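PDB 2C9K: pesticidal crystal protein Cry4Aa from Bacillus thuringiensis, which kills mosquito larvae by binding to midgut epithelial cells and promoting their colloid-osmotic lysis, the deposited chain being the three-domain functional form of a longer protoxin. Local coordinates for residues 288-296 with 477-488; 541-552 with 571-579. All blocks are in the same frame, centred on the assembly; numbering follows the deposited sequence.

Contact 1: residues 288-296 with 477-488; sequences RRPHLFTWL and VKANSLGTASKV
Leu292 reaches in between the two ends of segment 477-488 and buries more surface than any other residue of the contact. With CG anti to the carbonyl carbon (chi1 -64°) and the chain extended beyond, its two methyls part: CD1 lies 3.6 Å from Ala479 O and also meets Leu482 CB, while CD2 crosses to CG2 of Val488 at 3.9 Å. Next to it the backbones join directly, Phe293 N donating to Val477 O at 2.8 Å. A water extends this link, giving hydrogen bonds to both Phe293 O and Ala479 O. The side chains of Phe293 and Lys478 run side by side, CB of Phe293 touching CD of Lys478 at 3.9 Å. The triply bent lysine carries NZ on to a salt bridge with Glu258 and a hydrogen bond to Asp461 O. Toward Pro290 the contact becomes partly open to solvent: CB of Pro290 rests on Val488 CG1 at 3.6 Å, whereas His291 turns its ring from the contact, its CE1 over the guanidinium face of Arg288, which grips Thr294 OG1 with NH1 and NH2. In this three-domain delta-endotoxin fold, the contact is an interdomain seam, where the entry to strand 294-303 of the central domain meets the C-terminal beta-sandwich.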
# COMPACT_ATOMS: atom_id res chain seq x y z
N ARG A 288 -14.37 0.13 -2.50
CA ARG A 288 -14.47 0.03 -3.95
C ARG A 288 -14.00 -1.31 -4.48
O ARG A 288 -12.99 -1.84 -4.03
CB ARG A 288 -13.66 1.16 -4.62
CG ARG A 288 -14.15 2.55 -4.26
CD ARG A 288 -13.20 3.64 -4.71
NE ARG A 288 -13.11 3.74 -6.17
CZ ARG A 288 -12.13 4.38 -6.80
NH1 ARG A 288 -11.16 4.97 -6.13
NH2 ARG A 288 -12.11 4.41 -8.13
N ARG A 289 -14.74 -1.86 -5.44
CA ARG A 289 -14.37 -3.14 -6.04
C ARG A 289 -13.05 -3.00 -6.79
O ARG A 289 -12.70 -1.91 -7.27
CB ARG A 289 -15.46 -3.61 -7.00
CG ARG A 289 -16.42 -4.61 -6.38
CD ARG A 289 -17.86 -4.23 -6.64
NE ARG A 289 -18.30 -4.46 -8.01
CZ ARG A 289 -19.44 -3.99 -8.51
NH1 ARG A 289 -20.25 -3.27 -7.74
NH2 ARG A 289 -19.78 -4.24 -9.77
N PRO A 290 -12.29 -4.09 -6.88
CA PRO A 290 -11.01 -4.00 -7.60
C PRO A 290 -11.18 -3.20 -8.88
O PRO A 290 -12.09 -3.44 -9.65
CB PRO A 290 -10.65 -5.45 -7.87
CG PRO A 290 -11.24 -6.16 -6.69
CD PRO A 290 -12.59 -5.49 -6.52
N HIS A 291 -10.30 -2.23 -9.10
CA HIS A 291 -10.38 -1.39 -10.29
C HIS A 291 -8.99 -0.95 -10.72
O HIS A 291 -7.99 -1.24 -10.05
CB HIS A 291 -11.22 -0.15 -10.00
CG HIS A 291 -10.66 0.72 -8.91
ND1 HIS A 291 -11.23 0.81 -7.66
CD2 HIS A 291 -9.59 1.55 -8.89
CE1 HIS A 291 -10.54 1.66 -6.92
NE2 HIS A 291 -9.54 2.12 -7.64
N LEU A 292 -8.93 -0.24 -11.85
CA LEU A 292 -7.68 0.32 -12.37
C LEU A 292 -7.47 1.58 -11.55
O LEU A 292 -8.42 2.31 -11.27
CB LEU A 292 -7.81 0.70 -13.84
CG LEU A 292 -8.07 -0.41 -14.87
CD1 LEU A 292 -8.23 0.22 -16.26
CD2 LEU A 292 -6.91 -1.42 -14.84
N PHE A 293 -6.23 1.85 -11.16
CA PHE A 293 -5.94 3.03 -10.35
C PHE A 293 -6.66 4.29 -10.87
O PHE A 293 -6.65 4.55 -12.08
CB PHE A 293 -4.44 3.27 -10.30
CG PHE A 293 -4.03 4.24 -9.24
CD1 PHE A 293 -3.80 3.81 -7.94
CD2 PHE A 293 -3.90 5.59 -9.52
CE1 PHE A 293 -3.46 4.71 -6.95
CE2 PHE A 293 -3.55 6.50 -8.53
CZ PHE A 293 -3.33 6.07 -7.25
N THR A 294 -7.29 5.05 -9.98
CA THR A 294 -7.97 6.28 -10.41
C THR A 294 -7.48 7.52 -9.66
O THR A 294 -7.04 7.44 -8.51
CB THR A 294 -9.53 6.21 -10.21
OG1 THR A 294 -9.84 6.13 -8.82
CG2 THR A 294 -10.11 5.02 -10.94
N TRP A 295 -7.55 8.66 -10.32
CA TRP A 295 -7.16 9.93 -9.72
C TRP A 295 -8.41 10.79 -9.52
O TRP A 295 -9.26 10.87 -10.40
CB TRP A 295 -6.15 10.64 -10.62
CG TRP A 295 -4.96 9.82 -10.90
CD1 TRP A 295 -4.77 8.97 -11.96
CD2 TRP A 295 -3.76 9.77 -10.13
NE1 TRP A 295 -3.52 8.40 -11.89
CE2 TRP A 295 -2.88 8.87 -10.77
CE3 TRP A 295 -3.35 10.40 -8.95
CZ2 TRP A 295 -1.61 8.59 -10.28
CZ3 TRP A 295 -2.08 10.11 -8.46
CH2 TRP A 295 -1.23 9.22 -9.13
N LEU A 296 -8.52 11.41 -8.36
CA LEU A 296 -9.68 12.22 -8.03
C LEU A 296 -9.70 13.58 -8.71
O LEU A 296 -8.94 14.46 -8.33
CB LEU A 296 -9.74 12.42 -6.52
CG LEU A 296 -10.99 13.10 -5.96
CD1 LEU A 296 -12.23 12.26 -6.33
CD2 LEU A 296 -10.85 13.24 -4.45
N VAL A 477 -2.28 -2.26 -12.91
CA VAL A 477 -3.50 -1.52 -12.64
C VAL A 477 -3.34 -0.03 -12.94
O VAL A 477 -4.31 0.72 -12.83
CB VAL A 477 -3.98 -1.69 -11.17
CG1 VAL A 477 -4.49 -3.11 -10.96
CG2 VAL A 477 -2.84 -1.39 -10.21
N LYS A 478 -2.13 0.40 -13.30
CA LYS A 478 -1.89 1.81 -13.63
C LYS A 478 -2.28 2.06 -15.08
O LYS A 478 -2.00 3.12 -15.63
CB LYS A 478 -0.42 2.19 -13.43
CG LYS A 478 0.07 2.23 -11.99
CD LYS A 478 -0.64 3.31 -11.19
CE LYS A 478 -0.40 4.70 -11.77
NZ LYS A 478 1.05 5.03 -11.86
N ALA A 479 -2.94 1.08 -15.68
CA ALA A 479 -3.40 1.18 -17.06
C ALA A 479 -4.67 2.00 -17.11
O ALA A 479 -5.29 2.26 -16.07
CB ALA A 479 -3.66 -0.21 -17.61
N ASN A 480 -5.08 2.42 -18.31
CA ASN A 480 -6.28 3.22 -18.46
C ASN A 480 -7.34 2.61 -19.39
O ASN A 480 -8.36 3.24 -19.68
CB ASN A 480 -5.93 4.63 -18.94
CG ASN A 480 -5.02 4.63 -20.16
OD1 ASN A 480 -5.08 3.72 -20.99
ND2 ASN A 480 -4.18 5.66 -20.28
N SER A 481 -7.10 1.38 -19.85
CA SER A 481 -8.05 0.70 -20.72
C SER A 481 -8.07 -0.80 -20.43
O SER A 481 -7.03 -1.47 -20.42
CB SER A 481 -7.68 0.94 -22.19
OG SER A 481 -8.58 0.24 -23.04
N LEU A 482 -9.27 -1.33 -20.22
CA LEU A 482 -9.41 -2.74 -19.90
C LEU A 482 -10.46 -3.45 -20.75
O LEU A 482 -11.63 -3.07 -20.77
CB LEU A 482 -9.78 -2.87 -18.43
CG LEU A 482 -10.01 -4.26 -17.85
CD1 LEU A 482 -8.68 -4.99 -17.70
CD2 LEU A 482 -10.71 -4.11 -16.50
N GLY A 483 -10.04 -4.49 -21.46
CA GLY A 483 -10.97 -5.23 -22.30
C GLY A 483 -12.17 -5.77 -21.53
O GLY A 483 -12.14 -5.87 -20.30
N THR A 484 -13.23 -6.12 -22.26
CA THR A 484 -14.44 -6.63 -21.63
C THR A 484 -14.30 -8.02 -21.02
O THR A 484 -14.91 -8.31 -20.00
CB THR A 484 -15.61 -6.68 -22.60
OG1 THR A 484 -15.67 -5.46 -23.33
CG2 THR A 484 -16.91 -6.87 -21.84
N ALA A 485 -13.50 -8.88 -21.64
CA ALA A 485 -13.31 -10.22 -21.11
C ALA A 485 -12.43 -10.23 -19.85
O ALA A 485 -12.51 -11.15 -19.03
CB ALA A 485 -12.70 -11.12 -22.17
N SER A 486 -11.61 -9.20 -19.71
CA SER A 486 -10.70 -9.09 -18.57
C SER A 486 -11.30 -8.39 -17.36
O SER A 486 -12.35 -7.77 -17.46
CB SER A 486 -9.44 -8.37 -19.01
OG SER A 486 -8.85 -9.07 -20.08
N LYS A 487 -10.63 -8.49 -16.22
CA LYS A 487 -11.13 -7.84 -15.02
C LYS A 487 -10.02 -7.64 -13.99
O LYS A 487 -8.98 -8.28 -14.05
CB LYS A 487 -12.27 -8.65 -14.40
CG LYS A 487 -11.89 -10.02 -13.88
CD LYS A 487 -13.10 -10.72 -13.27
CE LYS A 487 -12.75 -12.09 -12.69
NZ LYS A 487 -12.21 -13.02 -13.72
N VAL A 488 -10.25 -6.72 -13.06
CA VAL A 488 -9.26 -6.46 -12.02
C VAL A 488 -9.63 -7.29 -10.79
O VAL A 488 -10.72 -7.15 -10.26
CB VAL A 488 -9.24 -4.96 -11.61
CG1 VAL A 488 -8.28 -4.75 -10.46
CG2 VAL A 488 -8.86 -4.08 -12.80
O HOH W 1 -4.95 3.96 -14.21

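Contact 2: residues 541-552 with 571-579; sequences IPGVAELGMALN and LEFSNEVKF
Two layers of the C-terminal beta-sandwich face each other here: edge strand 545-550 of one sheet lies over the broken edge 571-579 of the other, the axes of strands 545-550 and 577-579 passing 8.7 Å apart with 140° between their N-to-C directions. Leu547, Met549 and Phe573 occupy the middle. CD2 of Leu547 meets CB of Phe573 at 3.4 Å, the two side chains crossing at about a right angle. Met549 makes a Met-aromatic contact over one ring face of Phe573, its SD 3.7 Å from the centroid and 19° off the normal, displaced toward the rim. Its CG sits between the backbone N and the carbonyl carbon (chi1 63°), and the bend at the last torsion brings CE to Leu571 CB, 3.5 Å away. Farther along, Leu571 turns CD1 to CD2 of Leu551, also at 3.5 Å. At the other end Val577 sits among several side chains: CB meets Val544 CG1 at 3.7 Å, and CG1 meets Ala545 CB at 3.8 Å as well as the CD1 methyls of Ile541 and Leu547. Val544 and Ala545 form a classic beta bulge opposite Ile541, whose O accepts from both their backbone nitrogens. Lys578 runs past Val544 in the opposite direction and gives NZ to Val544 O at 3.0 Å, approaching from above the carbonyl plane rather than along a lone pair. Contact between the layers is thus mainly apolar and sulfur-aromatic, with the lysine at the exposed margin adding a polar tie; cohesion here should depend chiefly on burying side chains, while backbone pairing belongs within each sheet.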
# COMPACT_ATOMS: atom_id res chain seq x y z
N ILE A 541 3.54 -1.69 -29.35
CA ILE A 541 3.92 -0.33 -29.00
C ILE A 541 3.98 0.42 -30.33
O ILE A 541 4.98 0.37 -31.05
CB ILE A 541 5.30 -0.27 -28.31
CG1 ILE A 541 5.30 -1.17 -27.08
CG2 ILE A 541 5.60 1.15 -27.89
CD1 ILE A 541 6.58 -1.11 -26.28
N PRO A 542 2.87 1.09 -30.68
CA PRO A 542 2.75 1.86 -31.92
C PRO A 542 3.96 2.75 -32.14
O PRO A 542 4.32 3.54 -31.28
CB PRO A 542 1.48 2.66 -31.68
CG PRO A 542 0.64 1.70 -30.92
CD PRO A 542 1.62 1.13 -29.91
N GLY A 543 4.58 2.61 -33.31
CA GLY A 543 5.73 3.41 -33.63
C GLY A 543 7.03 2.97 -32.98
O GLY A 543 8.07 3.57 -33.24
N VAL A 544 6.99 1.92 -32.15
CA VAL A 544 8.22 1.46 -31.50
C VAL A 544 8.59 -0.02 -31.70
O VAL A 544 9.65 -0.33 -32.24
CB VAL A 544 8.17 1.73 -29.97
CG1 VAL A 544 9.43 1.21 -29.31
CG2 VAL A 544 8.01 3.22 -29.71
N ALA A 545 7.73 -0.94 -31.28
CA ALA A 545 8.05 -2.35 -31.43
C ALA A 545 6.84 -3.27 -31.40
O ALA A 545 5.71 -2.81 -31.22
CB ALA A 545 9.04 -2.78 -30.35
N GLU A 546 7.10 -4.56 -31.59
CA GLU A 546 6.05 -5.56 -31.56
C GLU A 546 6.60 -6.78 -30.82
O GLU A 546 7.25 -7.62 -31.41
CB GLU A 546 5.64 -5.97 -32.97
CG GLU A 546 4.36 -6.75 -33.00
CD GLU A 546 3.15 -5.88 -32.71
OE1 GLU A 546 2.08 -6.44 -32.37
OE2 GLU A 546 3.26 -4.64 -32.85
N LEU A 547 6.33 -6.86 -29.53
CA LEU A 547 6.83 -7.97 -28.74
C LEU A 547 5.77 -9.03 -28.48
O LEU A 547 4.58 -8.73 -28.41
CB LEU A 547 7.36 -7.44 -27.41
CG LEU A 547 8.35 -6.28 -27.46
CD1 LEU A 547 7.66 -5.02 -27.97
CD2 LEU A 547 8.90 -6.03 -26.06
N GLY A 548 6.21 -10.27 -28.34
CA GLY A 548 5.28 -11.35 -28.09
C GLY A 548 5.99 -12.51 -27.41
O GLY A 548 7.18 -12.70 -27.61
N MET A 549 5.25 -13.27 -26.61
CA MET A 549 5.84 -14.40 -25.92
C MET A 549 4.79 -15.31 -25.25
O MET A 549 3.64 -14.92 -25.04
CB MET A 549 6.85 -13.90 -24.87
CG MET A 549 6.24 -13.05 -23.77
SD MET A 549 7.43 -12.45 -22.52
CE MET A 549 8.51 -13.91 -22.33
N ALA A 550 5.20 -16.54 -24.94
CA ALA A 550 4.33 -17.51 -24.29
C ALA A 550 4.62 -17.50 -22.80
O ALA A 550 5.78 -17.46 -22.39
CB ALA A 550 4.59 -18.89 -24.85
N LEU A 551 3.57 -17.51 -21.99
CA LEU A 551 3.72 -17.51 -20.55
C LEU A 551 3.74 -18.95 -20.05
O LEU A 551 3.21 -19.84 -20.71
CB LEU A 551 2.55 -16.75 -19.91
CG LEU A 551 2.53 -15.24 -20.18
CD1 LEU A 551 1.30 -14.62 -19.52
CD2 LEU A 551 3.80 -14.60 -19.65
N ASN A 552 4.37 -19.18 -18.90
CA ASN A 552 4.46 -20.52 -18.34
C ASN A 552 3.55 -20.68 -17.13
O ASN A 552 3.18 -19.70 -16.48
CB ASN A 552 5.89 -20.80 -17.90
CG ASN A 552 6.89 -20.65 -19.02
OD1 ASN A 552 8.05 -20.30 -18.78
ND2 ASN A 552 6.46 -20.92 -20.25
N LEU A 571 8.93 -13.06 -16.71
CA LEU A 571 9.23 -13.35 -18.11
C LEU A 571 9.57 -12.04 -18.78
O LEU A 571 9.03 -10.99 -18.42
CB LEU A 571 8.05 -14.02 -18.82
CG LEU A 571 8.08 -15.55 -18.72
CD1 LEU A 571 6.91 -16.15 -19.48
CD2 LEU A 571 9.41 -16.04 -19.28
N GLU A 572 10.47 -12.10 -19.75
CA GLU A 572 10.94 -10.91 -20.46
C GLU A 572 10.83 -11.10 -21.96
O GLU A 572 11.13 -12.18 -22.48
CB GLU A 572 12.40 -10.68 -20.08
CG GLU A 572 12.99 -9.37 -20.50
CD GLU A 572 14.41 -9.21 -20.00
OE1 GLU A 572 14.64 -9.36 -18.78
OE2 GLU A 572 15.31 -8.94 -20.83
N PHE A 573 10.39 -10.07 -22.67
CA PHE A 573 10.27 -10.17 -24.11
C PHE A 573 11.68 -10.09 -24.70
O PHE A 573 12.56 -9.44 -24.14
CB PHE A 573 9.43 -9.03 -24.66
CG PHE A 573 8.01 -9.04 -24.19
CD1 PHE A 573 7.62 -8.26 -23.11
CD2 PHE A 573 7.06 -9.81 -24.84
CE1 PHE A 573 6.30 -8.24 -22.69
CE2 PHE A 573 5.73 -9.80 -24.43
CZ PHE A 573 5.34 -9.02 -23.35
N SER A 574 11.88 -10.75 -25.84
CA SER A 574 13.19 -10.77 -26.48
C SER A 574 13.60 -9.45 -27.12
O SER A 574 14.57 -8.82 -26.69
CB SER A 574 13.24 -11.89 -27.51
OG SER A 574 12.16 -11.79 -28.43
N ASN A 575 12.86 -9.02 -28.14
CA ASN A 575 13.19 -7.77 -28.82
C ASN A 575 13.21 -6.56 -27.87
O ASN A 575 12.45 -6.49 -26.92
CB ASN A 575 12.20 -7.52 -29.96
CG ASN A 575 10.75 -7.66 -29.53
OD1 ASN A 575 10.36 -8.68 -28.96
ND2 ASN A 575 9.95 -6.64 -29.80
N GLU A 576 14.11 -5.62 -28.15
CA GLU A 576 14.23 -4.43 -27.33
C GLU A 576 13.53 -3.22 -27.94
O GLU A 576 13.24 -3.18 -29.13
CB GLU A 576 15.71 -4.09 -27.08
CG GLU A 576 16.55 -3.93 -28.34
CD GLU A 576 17.96 -3.48 -28.02
OE1 GLU A 576 18.15 -2.27 -27.74
OE2 GLU A 576 18.88 -4.33 -28.04
N VAL A 577 13.27 -2.23 -27.10
CA VAL A 577 12.60 -1.03 -27.52
C VAL A 577 13.44 0.21 -27.15
O VAL A 577 14.25 0.17 -26.22
CB VAL A 577 11.22 -0.94 -26.85
CG1 VAL A 577 10.56 -2.31 -26.87
CG2 VAL A 577 11.36 -0.45 -25.42
N LYS A 578 13.24 1.29 -27.88
CA LYS A 578 13.95 2.52 -27.62
C LYS A 578 12.94 3.66 -27.62
O LYS A 578 12.12 3.78 -28.53
CB LYS A 578 15.03 2.77 -28.68
CG LYS A 578 14.54 2.84 -30.13
CD LYS A 578 14.11 1.47 -30.68
CE LYS A 578 12.60 1.23 -30.53
NZ LYS A 578 12.24 -0.20 -30.79
N PHE A 579 13.00 4.48 -26.57
CA PHE A 579 12.10 5.60 -26.43
C PHE A 579 12.86 6.92 -26.49
O PHE A 579 13.98 7.03 -25.99
CB PHE A 579 11.36 5.50 -25.09
CG PHE A 579 10.60 4.21 -24.91
CD1 PHE A 579 10.87 3.38 -23.83
CD2 PHE A 579 9.59 3.85 -25.79
CE1 PHE A 579 10.14 2.21 -23.63
CE2 PHE A 579 8.85 2.68 -25.59
CZ PHE A 579 9.12 1.87 -24.51

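How the contacts relate
From the N terminus the chain passes through the helical domain before reaching 288-296, at the start of the central domain's strand 294-303. Contact 1 closes a long loop, 180 intervening residues rich in strand and without helix, when 477-488 returns beside that entry. Contact 2 follows in series, neither nested nor crossed, and closes a much shorter excursion of 18 residues between 541-552 and 571-579. Contact 1 joins the central and C-terminal domains; contact 2 joins the layers within the latter. Strands 481-482 and 545-550 are opposite outer strands of one five-stranded sheet, so the contacts, with centres about 22 Å apart, involve its two margins without touching.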